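Local coordinates for fructosamine deglycase FrlB (Bacillus subtilis, PDB 3EUA), which catalyses the conversion of a range of fructosamine 6-phosphates to glucose 6-phosphate and a free amino acid, at residues L80-S84 with Q124-G128; E130-I134 with L165-Q169; Y142-F146 with Y293-L297. Residue numbers count along the deposited sequence, not the author numbering.

Contact 1 of 3, residues L80-S84 with Q124-G128; sequences LCSHS and QYDWG
His83, Tyr125 and Trp127 form the aromatic cluster that joins these segments at the C-terminal ends of strands in a parallel sheet. Residues 80-82 are extended, continuing strand 76-82, and His83 has helical backbone angles; residues 124-128 continue extended beyond strand 121-124 as a loop. Strand 103-108 lies between strands 76-82 and 121-124 in the sheet, so the backbones stay apart, 8.9 Å between the CA atoms of His83 and Tyr125 at their nearest, and side chains must span the gap. Tyr125 points toward the other segment with chi1 p, while His83, chi1 t, leaves its backbone sideways and reaches over with its ring. Their ends meet in a hydrogen bond, His83 ND1 to Tyr125 OH at 2.8 Å, with the two rings rim to rim, planes at 46°. Trp127, chi1 t, turns a face to the imidazole: an edge-to-face pair with 4.6 Å between the centroids of the His83 ring and the Trp127 six-membered ring, planes at 60°. Phe109 extends the cluster, stacked on His83 and meeting Trp127. Deeper in, small Cys81 sets SG 4.0 Å from Tyr125 CE2, an oblique sulfur-aromatic contact. In SIS domains the loops at such strand ends commonly form the sugar-phosphate site. Histidine suits its place by offering both a ring to pack and a nitrogen to bond, so one polar link is held within largely aromatic surroundings.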
ATOM      1  N   LEU A  80     -14.463 -10.233   3.396  1.00 20.56           N
ATOM      2  CA  LEU A  80     -14.308 -10.172   1.947  1.00 20.44           C
ATOM      3  C   LEU A  80     -15.420  -9.357   1.285  1.00 21.62           C
ATOM      4  O   LEU A  80     -16.520  -9.190   1.840  1.00 22.04           O
ATOM      5  CB  LEU A  80     -14.233 -11.580   1.334  1.00 21.17           C
ATOM      6  CG  LEU A  80     -13.216 -12.520   1.993  1.00 20.25           C
ATOM      7  CD1 LEU A  80     -13.907 -13.549   2.934  1.00 18.29           C
ATOM      8  CD2 LEU A  80     -12.416 -13.212   0.938  1.00 20.43           C
ATOM      9  N   CYS A  81     -15.130  -8.835   0.102  1.00 22.53           N
ATOM     10  CA  CYS A  81     -16.116  -8.075  -0.638  1.00 22.61           C
ATOM     11  C   CYS A  81     -15.939  -8.264  -2.137  1.00 21.92           C
ATOM     12  O   CYS A  81     -14.813  -8.275  -2.640  1.00 21.25           O
ATOM     13  CB  CYS A  81     -16.010  -6.601  -0.290  1.00 22.36           C
ATOM     14  SG  CYS A  81     -17.285  -5.635  -1.112  1.00 26.21           S
ATOM     15  N   SER A  82     -17.060  -8.419  -2.826  1.00 22.30           N
ATOM     16  CA  SER A  82     -17.131  -8.533  -4.275  1.00 22.20           C
ATOM     17  C   SER A  82     -18.521  -8.097  -4.667  1.00 22.76           C
ATOM     18  O   SER A  82     -19.495  -8.701  -4.223  1.00 23.51           O
ATOM     19  CB  SER A  82     -16.926  -9.968  -4.762  1.00 21.95           C
ATOM     20  OG  SER A  82     -17.124 -10.046  -6.181  1.00 20.47           O
ATOM     21  N   HIS A  83     -18.631  -7.135  -5.561  1.00 22.61           N
ATOM     22  CA  HIS A  83     -19.930  -6.647  -5.952  1.00 23.29           C
ATOM     23  C   HIS A  83     -20.788  -7.731  -6.600  1.00 23.29           C
ATOM     24  O   HIS A  83     -21.860  -8.087  -6.129  1.00 22.99           O
ATOM     25  CB  HIS A  83     -19.720  -5.473  -6.886  1.00 23.29           C
ATOM     26  CG  HIS A  83     -20.984  -4.789  -7.245  1.00 23.26           C
ATOM     27  ND1 HIS A  83     -21.611  -3.916  -6.389  1.00 23.01           N
ATOM     28  CD2 HIS A  83     -21.771  -4.888  -8.335  1.00 25.99           C
ATOM     29  CE1 HIS A  83     -22.711  -3.472  -6.959  1.00 25.31           C
ATOM     30  NE2 HIS A  83     -22.835  -4.047  -8.139  1.00 24.29           N
ATOM     31  N   SER A  84     -20.273  -8.302  -7.672  1.00 22.96           N
ATOM     32  CA  SER A  84     -20.983  -9.352  -8.383  1.00 23.30           C
ATOM     33  C   SER A  84     -20.977 -10.642  -7.604  1.00 23.10           C
ATOM     34  O   SER A  84     -21.822 -11.493  -7.814  1.00 23.63           O
ATOM     35  CB  SER A  84     -20.309  -9.649  -9.737  1.00 23.56           C
ATOM     36  OG  SER A  84     -19.004 -10.265  -9.603  1.00 24.17           O
ATOM     37  N   GLN A 124     -25.384  -8.345   2.560  1.00 24.85           N
ATOM     38  CA  GLN A 124     -25.510  -7.664   1.313  1.00 24.89           C
ATOM     39  C   GLN A 124     -25.497  -6.184   1.571  1.00 24.94           C
ATOM     40  O   GLN A 124     -25.660  -5.724   2.706  1.00 25.63           O
ATOM     41  CB  GLN A 124     -26.824  -7.978   0.663  1.00 25.47           C
ATOM     42  CG  GLN A 124     -27.158  -9.416   0.451  1.00 26.72           C
ATOM     43  CD  GLN A 124     -28.613  -9.498   0.016  1.00 27.45           C
ATOM     44  OE1 GLN A 124     -29.064  -8.701  -0.817  1.00 27.06           O
ATOM     45  NE2 GLN A 124     -29.354 -10.407   0.603  1.00 28.47           N
ATOM     46  N   TYR A 125     -25.317  -5.436   0.503  1.00 25.08           N
ATOM     47  CA  TYR A 125     -25.373  -3.989   0.588  1.00 24.70           C
ATOM     48  C   TYR A 125     -26.192  -3.489  -0.573  1.00 25.28           C
ATOM     49  O   TYR A 125     -26.391  -4.222  -1.551  1.00 25.26           O
ATOM     50  CB  TYR A 125     -23.956  -3.416   0.586  1.00 23.81           C
ATOM     51  CG  TYR A 125     -23.060  -3.681  -0.628  1.00 22.77           C
ATOM     52  CD1 TYR A 125     -23.185  -2.929  -1.793  1.00 20.86           C
ATOM     53  CD2 TYR A 125     -22.025  -4.605  -0.560  1.00 22.60           C
ATOM     54  CE1 TYR A 125     -22.367  -3.140  -2.872  1.00 23.49           C
ATOM     55  CE2 TYR A 125     -21.171  -4.822  -1.648  1.00 25.19           C
ATOM     56  CZ  TYR A 125     -21.331  -4.088  -2.791  1.00 22.90           C
ATOM     57  OH  TYR A 125     -20.497  -4.274  -3.858  1.00 24.42           O
ATOM     58  N   ASP A 126     -26.697  -2.272  -0.448  1.00 26.20           N
ATOM     59  CA  ASP A 126     -27.499  -1.697  -1.504  1.00 27.00           C
ATOM     60  C   ASP A 126     -26.608  -0.822  -2.376  1.00 28.65           C
ATOM     61  O   ASP A 126     -25.564  -0.328  -1.946  1.00 27.52           O
ATOM     62  CB  ASP A 126     -28.740  -1.047  -0.951  1.00 26.98           C
ATOM     63  CG  ASP A 126     -29.761  -2.092  -0.525  1.00 27.11           C
ATOM     64  OD1 ASP A 126     -29.588  -3.288  -0.882  1.00 27.51           O
ATOM     65  OD2 ASP A 126     -30.764  -1.741   0.092  1.00 26.94           O
ATOM     66  N   TRP A 127     -27.050  -0.656  -3.618  1.00 30.38           N
ATOM     67  CA  TRP A 127     -26.306   0.062  -4.610  1.00 32.38           C
ATOM     68  C   TRP A 127     -27.258   0.795  -5.557  1.00 32.76           C
ATOM     69  O   TRP A 127     -28.401   0.403  -5.745  1.00 32.90           O
ATOM     70  CB  TRP A 127     -25.361  -0.924  -5.346  1.00 34.28           C
ATOM     71  CG  TRP A 127     -24.738  -0.454  -6.629  1.00 36.00           C
ATOM     72  CD1 TRP A 127     -25.350  -0.398  -7.853  1.00 37.36           C
ATOM     73  CD2 TRP A 127     -23.383  -0.063  -6.847  1.00 37.93           C
ATOM     74  NE1 TRP A 127     -24.486   0.058  -8.798  1.00 38.56           N
ATOM     75  CE2 TRP A 127     -23.261   0.256  -8.216  1.00 39.41           C
ATOM     76  CE3 TRP A 127     -22.256   0.055  -6.021  1.00 38.58           C
ATOM     77  CZ2 TRP A 127     -22.060   0.684  -8.782  1.00 38.77           C
ATOM     78  CZ3 TRP A 127     -21.056   0.484  -6.580  1.00 37.79           C
ATOM     79  CH2 TRP A 127     -20.972   0.801  -7.944  1.00 38.68           C
ATOM     80  N   GLY A 128     -26.777   1.902  -6.093  1.00 33.04           N
ATOM     81  CA  GLY A 128     -27.545   2.691  -7.030  1.00 33.78           C
ATOM     82  C   GLY A 128     -27.994   4.010  -6.468  1.00 33.93           C
ATOM     83  O   GLY A 128     -27.720   4.325  -5.309  1.00 33.50           O
TER

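Contact 2 of 3, residues E130-I134 with L165-Q169; sequences EALAI and LDQLQ
Gln169, chi1 t and chi2 p, reaches across to the loop to bring OE1 2.7 Å from Ala133 N in a hydrogen bond donated by the backbone amide. Residues 165-169 are a continuous piece of helix 158-190; residues 130-132 are loop, and 133-134 begin a 3-10 turn leading to helix 137-153. The chains come close, with CA atoms 5.2 Å apart for Ala133 and Gln169 and 4.9 Å for Ile134 and Leu165. Such proximity suits alanine: Ala133 points its methyl at the helix, CB lying 4.0 Å from both Leu168 CB and Leu165 O. The CA-to-CB bond of Ile134 points sideways, its CB 4.0 Å from Leu165 CB, and with both chi angles t its CD1 comes 4.2 Å from Asp166 CB. Leu132, chi1 m and chi2 t, lays CD2 3.9 Å from Gln169 CG at the solvent side. Asp166 points away and its carboxylate forms a salt bridge with Lys8. The contact thus joins the loop between strand 121-124 and helix 137-153 to helix 158-190. OE1 of Gln169 accepts the Ala133 N-H while NE2 bonds to Glu173, so both ends of the amide are satisfied.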
ATOM      1  N   GLU A 130     -30.827   5.090  -5.414  1.00 32.39           N
ATOM      2  CA  GLU A 130     -31.696   5.047  -4.256  1.00 31.94           C
ATOM      3  C   GLU A 130     -30.990   4.578  -2.958  1.00 29.07           C
ATOM      4  O   GLU A 130     -31.553   4.655  -1.912  1.00 28.09           O
ATOM      5  CB  GLU A 130     -32.834   4.043  -4.527  1.00 32.22           C
ATOM      6  CG  GLU A 130     -33.729   4.242  -5.774  1.00 35.48           C
ATOM      7  CD  GLU A 130     -34.858   3.152  -5.901  1.00 37.15           C
ATOM      8  OE1 GLU A 130     -34.643   1.964  -5.533  1.00 40.93           O
ATOM      9  OE2 GLU A 130     -35.976   3.492  -6.393  1.00 45.62           O
ATOM     10  N   ALA A 131     -29.774   4.073  -3.048  1.00 26.89           N
ATOM     11  CA  ALA A 131     -29.074   3.553  -1.868  1.00 25.79           C
ATOM     12  C   ALA A 131     -28.702   4.660  -0.879  1.00 24.68           C
ATOM     13  O   ALA A 131     -28.138   5.692  -1.296  1.00 24.46           O
ATOM     14  CB  ALA A 131     -27.813   2.767  -2.306  1.00 25.96           C
ATOM     15  N   LEU A 132     -29.011   4.456   0.408  1.00 22.69           N
ATOM     16  CA  LEU A 132     -28.662   5.430   1.451  1.00 21.73           C
ATOM     17  C   LEU A 132     -27.277   5.032   1.992  1.00 20.82           C
ATOM     18  O   LEU A 132     -26.934   3.851   2.043  1.00 19.31           O
ATOM     19  CB  LEU A 132     -29.733   5.489   2.529  1.00 21.80           C
ATOM     20  CG  LEU A 132     -31.126   5.759   1.984  1.00 22.54           C
ATOM     21  CD1 LEU A 132     -32.113   5.793   3.157  1.00 23.86           C
ATOM     22  CD2 LEU A 132     -31.202   7.031   1.156  1.00 22.46           C
ATOM     23  N   ALA A 133     -26.493   6.029   2.404  1.00 19.85           N
ATOM     24  CA  ALA A 133     -25.122   5.788   2.880  1.00 19.48           C
ATOM     25  C   ALA A 133     -24.947   4.591   3.810  1.00 19.35           C
ATOM     26  O   ALA A 133     -24.061   3.731   3.573  1.00 19.54           O
ATOM     27  CB  ALA A 133     -24.515   7.062   3.560  1.00 17.65           C
ATOM     28  N   ILE A 134     -25.784   4.518   4.834  1.00 18.78           N
ATOM     29  CA  ILE A 134     -25.688   3.460   5.830  1.00 18.95           C
ATOM     30  C   ILE A 134     -25.821   2.036   5.238  1.00 19.40           C
ATOM     31  O   ILE A 134     -25.296   1.069   5.756  1.00 19.13           O
ATOM     32  CB  ILE A 134     -26.730   3.692   6.887  1.00 18.63           C
ATOM     33  CG1 ILE A 134     -26.611   2.639   8.000  1.00 18.37           C
ATOM     34  CG2 ILE A 134     -28.177   3.734   6.246  1.00 18.71           C
ATOM     35  CD1 ILE A 134     -27.327   3.129   9.307  1.00 16.51           C
ATOM     36  N   LEU A 165     -23.513   7.197  10.308  1.00 20.86           N
ATOM     37  CA  LEU A 165     -23.857   6.643   9.009  1.00 20.81           C
ATOM     38  C   LEU A 165     -25.283   7.018   8.594  1.00 21.22           C
ATOM     39  O   LEU A 165     -25.512   7.384   7.444  1.00 20.75           O
ATOM     40  CB  LEU A 165     -23.692   5.142   8.988  1.00 20.89           C
ATOM     41  CG  LEU A 165     -22.260   4.583   8.852  1.00 20.13           C
ATOM     42  CD1 LEU A 165     -22.287   3.098   9.095  1.00 18.74           C
ATOM     43  CD2 LEU A 165     -21.633   4.911   7.462  1.00 16.52           C
ATOM     44  N   ASP A 166     -26.213   6.983   9.543  1.00 21.63           N
ATOM     45  CA  ASP A 166     -27.615   7.326   9.264  1.00 22.57           C
ATOM     46  C   ASP A 166     -27.732   8.801   8.856  1.00 22.49           C
ATOM     47  O   ASP A 166     -28.458   9.134   7.898  1.00 23.61           O
ATOM     48  CB  ASP A 166     -28.499   7.037  10.463  1.00 23.43           C
ATOM     49  CG  ASP A 166     -30.001   7.063  10.114  1.00 26.97           C
ATOM     50  OD1 ASP A 166     -30.340   6.695   8.960  1.00 30.35           O
ATOM     51  OD2 ASP A 166     -30.818   7.393  11.008  1.00 27.39           O
ATOM     52  N   GLN A 167     -26.989   9.667   9.546  1.00 22.00           N
ATOM     53  CA  GLN A 167     -26.949  11.106   9.243  1.00 21.88           C
ATOM     54  C   GLN A 167     -26.081  11.445   8.020  1.00 21.14           C
ATOM     55  O   GLN A 167     -26.176  12.547   7.470  1.00 20.56           O
ATOM     56  CB  GLN A 167     -26.371  11.852  10.426  1.00 21.71           C
ATOM     57  CG  GLN A 167     -27.210  11.778  11.668  1.00 25.59           C
ATOM     58  CD  GLN A 167     -28.483  12.604  11.588  1.00 27.86           C
ATOM     59  OE1 GLN A 167     -28.583  13.560  10.821  1.00 30.01           O
ATOM     60  NE2 GLN A 167     -29.449  12.266  12.429  1.00 32.88           N
ATOM     61  N   LEU A 168     -25.260  10.502   7.556  1.00 20.31           N
ATOM     62  CA  LEU A 168     -24.328  10.791   6.461  1.00 19.94           C
ATOM     63  C   LEU A 168     -25.004  10.993   5.094  1.00 20.26           C
ATOM     64  O   LEU A 168     -24.456  11.674   4.232  1.00 20.22           O
ATOM     65  CB  LEU A 168     -23.265   9.687   6.351  1.00 20.12           C
ATOM     66  CG  LEU A 168     -21.938  10.146   5.766  1.00 19.68           C
ATOM     67  CD1 LEU A 168     -21.293  11.169   6.749  1.00 20.83           C
ATOM     68  CD2 LEU A 168     -21.038   8.964   5.523  1.00 20.48           C
ATOM     69  N   GLN A 169     -26.184  10.414   4.868  1.00 20.57           N
ATOM     70  CA  GLN A 169     -26.822  10.623   3.574  1.00 20.95           C
ATOM     71  C   GLN A 169     -27.126  12.107   3.387  1.00 20.63           C
ATOM     72  O   GLN A 169     -26.950  12.616   2.304  1.00 20.92           O
ATOM     73  CB  GLN A 169     -28.082   9.794   3.372  1.00 21.59           C
ATOM     74  CG  GLN A 169     -28.650   9.857   1.936  1.00 22.18           C
ATOM     75  CD  GLN A 169     -27.702   9.331   0.901  1.00 23.67           C
ATOM     76  OE1 GLN A 169     -26.933   8.390   1.163  1.00 23.90           O
ATOM     77  NE2 GLN A 169     -27.772   9.897  -0.324  1.00 26.30           N
TER

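Contact 3 of 3, residues Y142-F146 with Y293-L297; sequences YQIVF and YLAPL
Helical segments 142-146 and 293-297 run nearly antiparallel, their N-to-C directions 165° apart, and their axes come no closer than 13.5 Å. Even the nearest CA atoms, those of Tyr142 and Tyr293, are 9.3 Å apart, so long side chains must bridge the space. The first segment is regular, with Phe146 N bonded to Tyr142 O at 2.9 Å. The second is kinked: Pro296 has no amide hydrogen to give, Tyr293 N also lacks a bond to the turn before, and Leu297 N makes just a weak 3.0 Å bond to Leu294 O. Tyr142, chi1 m, has its CA-to-CB bond toward the kinked helix, and its OH donates a 2.6 Å hydrogen bond to Tyr293 O, in the disturbed part. The two segments belong to the first and second SIS domains, so this buried meeting ties together the two halves of the chain, each built on a parallel sheet flanked by helices. Leucines line the Tyr142 ring: Leu294 CD2 lies 3.9 Å from CD2 of Tyr142, at the ring edge, and Leu297 CD1 4.1 Å from CE2 of Tyr142. One turn on, Phe146, chi1 m, brings CZ to 3.6 Å from Tyr293 CD2, an oblique aromatic pair with centroids 5.8 Å apart and planes at 50°. Tyrosine suits position 293 because its ring packs against Phe146 while its hydroxyl bonds to Glu50 on helix 41-50.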
ATOM      1  N   TYR A 142     -18.681  -0.755   7.663  1.00 19.07           N
ATOM      2  CA  TYR A 142     -18.553  -0.150   8.984  1.00 18.96           C
ATOM      3  C   TYR A 142     -19.494  -0.775  10.044  1.00 19.28           C
ATOM      4  O   TYR A 142     -19.144  -0.855  11.219  1.00 19.68           O
ATOM      5  CB  TYR A 142     -18.711   1.381   8.950  1.00 19.72           C
ATOM      6  CG  TYR A 142     -17.465   2.182   8.628  1.00 18.23           C
ATOM      7  CD1 TYR A 142     -16.173   1.619   8.678  1.00 20.44           C
ATOM      8  CD2 TYR A 142     -17.548   3.571   8.529  1.00 22.14           C
ATOM      9  CE1 TYR A 142     -15.030   2.400   8.465  1.00 18.95           C
ATOM     10  CE2 TYR A 142     -16.396   4.378   8.318  1.00 19.42           C
ATOM     11  CZ  TYR A 142     -15.157   3.776   8.274  1.00 19.97           C
ATOM     12  OH  TYR A 142     -14.048   4.537   8.087  1.00 19.45           O
ATOM     13  N   GLN A 143     -20.689  -1.199   9.663  1.00 18.72           N
ATOM     14  CA  GLN A 143     -21.549  -1.904  10.621  1.00 18.92           C
ATOM     15  C   GLN A 143     -20.797  -3.134  11.165  1.00 18.58           C
ATOM     16  O   GLN A 143     -20.764  -3.395  12.390  1.00 18.38           O
ATOM     17  CB  GLN A 143     -22.860  -2.337   9.960  1.00 18.65           C
ATOM     18  CG  GLN A 143     -23.782  -1.219   9.477  1.00 19.38           C
ATOM     19  CD  GLN A 143     -24.992  -1.755   8.721  1.00 20.24           C
ATOM     20  OE1 GLN A 143     -25.527  -2.796   9.071  1.00 21.31           O
ATOM     21  NE2 GLN A 143     -25.445  -1.027   7.700  1.00 20.58           N
ATOM     22  N   ILE A 144     -20.172  -3.878  10.250  1.00 18.66           N
ATOM     23  CA  ILE A 144     -19.386  -5.057  10.605  1.00 18.41           C
ATOM     24  C   ILE A 144     -18.165  -4.697  11.466  1.00 18.85           C
ATOM     25  O   ILE A 144     -17.904  -5.311  12.518  1.00 18.59           O
ATOM     26  CB  ILE A 144     -18.870  -5.796   9.342  1.00 18.22           C
ATOM     27  CG1 ILE A 144     -20.058  -6.279   8.476  1.00 19.01           C
ATOM     28  CG2 ILE A 144     -17.983  -6.973   9.749  1.00 18.89           C
ATOM     29  CD1 ILE A 144     -19.709  -6.915   7.081  1.00 17.68           C
ATOM     30  N   VAL A 145     -17.403  -3.707  10.998  1.00 19.01           N
ATOM     31  CA  VAL A 145     -16.160  -3.290  11.659  1.00 18.42           C
ATOM     32  C   VAL A 145     -16.397  -2.723  13.064  1.00 18.93           C
ATOM     33  O   VAL A 145     -15.817  -3.220  14.031  1.00 18.66           O
ATOM     34  CB  VAL A 145     -15.376  -2.309  10.758  1.00 18.81           C
ATOM     35  CG1 VAL A 145     -14.233  -1.604  11.480  1.00 18.37           C
ATOM     36  CG2 VAL A 145     -14.867  -3.077   9.554  1.00 17.60           C
ATOM     37  N   PHE A 146     -17.258  -1.723  13.191  1.00 19.19           N
ATOM     38  CA  PHE A 146     -17.534  -1.155  14.524  1.00 19.95           C
ATOM     39  C   PHE A 146     -18.274  -2.131  15.412  1.00 20.10           C
ATOM     40  O   PHE A 146     -18.090  -2.128  16.631  1.00 20.43           O
ATOM     41  CB  PHE A 146     -18.293   0.163  14.445  1.00 19.66           C
ATOM     42  CG  PHE A 146     -17.422   1.324  14.004  1.00 20.51           C
ATOM     43  CD1 PHE A 146     -16.689   2.053  14.928  1.00 20.33           C
ATOM     44  CD2 PHE A 146     -17.328   1.664  12.674  1.00 21.12           C
ATOM     45  CE1 PHE A 146     -15.868   3.097  14.505  1.00 19.25           C
ATOM     46  CE2 PHE A 146     -16.526   2.701  12.260  1.00 20.18           C
ATOM     47  CZ  PHE A 146     -15.796   3.412  13.182  1.00 20.23           C
ATOM     48  N   TYR A 293     -13.481   9.089  10.577  1.00 18.85           N
ATOM     49  CA  TYR A 293     -13.723   7.793   9.970  1.00 18.77           C
ATOM     50  C   TYR A 293     -14.770   7.860   8.874  1.00 18.51           C
ATOM     51  O   TYR A 293     -14.722   7.055   7.933  1.00 18.35           O
ATOM     52  CB  TYR A 293     -14.165   6.761  11.022  1.00 19.38           C
ATOM     53  CG  TYR A 293     -13.246   6.600  12.231  1.00 19.85           C
ATOM     54  CD1 TYR A 293     -11.863   6.572  12.086  1.00 20.92           C
ATOM     55  CD2 TYR A 293     -13.764   6.327  13.499  1.00 20.24           C
ATOM     56  CE1 TYR A 293     -11.028   6.392  13.169  1.00 20.73           C
ATOM     57  CE2 TYR A 293     -12.911   6.148  14.618  1.00 21.00           C
ATOM     58  CZ  TYR A 293     -11.539   6.170  14.421  1.00 20.94           C
ATOM     59  OH  TYR A 293     -10.623   5.971  15.428  1.00 21.16           O
ATOM     60  N   LEU A 294     -15.681   8.828   8.955  1.00 18.20           N
ATOM     61  CA  LEU A 294     -16.774   8.975   7.970  1.00 18.29           C
ATOM     62  C   LEU A 294     -16.485   9.909   6.792  1.00 17.80           C
ATOM     63  O   LEU A 294     -17.081   9.757   5.716  1.00 18.40           O
ATOM     64  CB  LEU A 294     -18.061   9.446   8.683  1.00 17.44           C
ATOM     65  CG  LEU A 294     -18.641   8.423   9.683  1.00 18.90           C
ATOM     66  CD1 LEU A 294     -19.719   9.064  10.577  1.00 20.96           C
ATOM     67  CD2 LEU A 294     -19.158   7.140   8.982  1.00 18.87           C
ATOM     68  N   ALA A 295     -15.568  10.842   6.969  1.00 17.66           N
ATOM     69  CA  ALA A 295     -15.238  11.794   5.887  1.00 18.54           C
ATOM     70  C   ALA A 295     -14.862  11.127   4.572  1.00 17.95           C
ATOM     71  O   ALA A 295     -15.243  11.647   3.509  1.00 18.25           O
ATOM     72  CB  ALA A 295     -14.141  12.752   6.290  1.00 18.25           C
ATOM     73  N   PRO A 296     -14.094  10.014   4.623  1.00 17.84           N
ATOM     74  CA  PRO A 296     -13.751   9.399   3.323  1.00 17.67           C
ATOM     75  C   PRO A 296     -14.955   8.952   2.476  1.00 17.85           C
ATOM     76  O   PRO A 296     -14.874   8.930   1.225  1.00 17.95           O
ATOM     77  CB  PRO A 296     -12.908   8.180   3.695  1.00 16.96           C
ATOM     78  CG  PRO A 296     -12.673   8.199   5.139  1.00 19.09           C
ATOM     79  CD  PRO A 296     -13.467   9.318   5.765  1.00 17.18           C
ATOM     80  N   LEU A 297     -16.031   8.534   3.147  1.00 17.81           N
ATOM     81  CA  LEU A 297     -17.274   8.129   2.448  1.00 17.96           C
ATOM     82  C   LEU A 297     -17.857   9.306   1.697  1.00 17.88           C
ATOM     83  O   LEU A 297     -18.284   9.176   0.540  1.00 18.58           O
ATOM     84  CB  LEU A 297     -18.319   7.571   3.385  1.00 17.70           C
ATOM     85  CG  LEU A 297     -18.072   6.173   3.912  1.00 19.83           C
ATOM     86  CD1 LEU A 297     -16.668   5.988   4.529  1.00 19.38           C
ATOM     87  CD2 LEU A 297     -19.141   5.849   4.930  1.00 20.16           C
TER

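Overall arrangement
Contact 3 is the most central, with all its touching residues buried; contact 1 is also mostly buried but reaches solvent at Trp127, and contact 2 is only partly buried. Contacts 1 and 2 share the loop between strand 121-124 and helix 137-153, where Asp126 packs against Ala131. Contacts 2 and 3 meet through Leu165 and Leu168, which touch Leu297, with Leu165 also on Leu294, so helix 158-190 packs against helix 288-313. Their chemistry follows place: an aromatic cluster at the strand ends, a side-chain amide serving an irregular loop, and a tyrosine hydroxyl bonding from one SIS domain to a main-chain carbonyl of the other. Contact 1 stays within the first SIS domain, whereas contact 3 joins both.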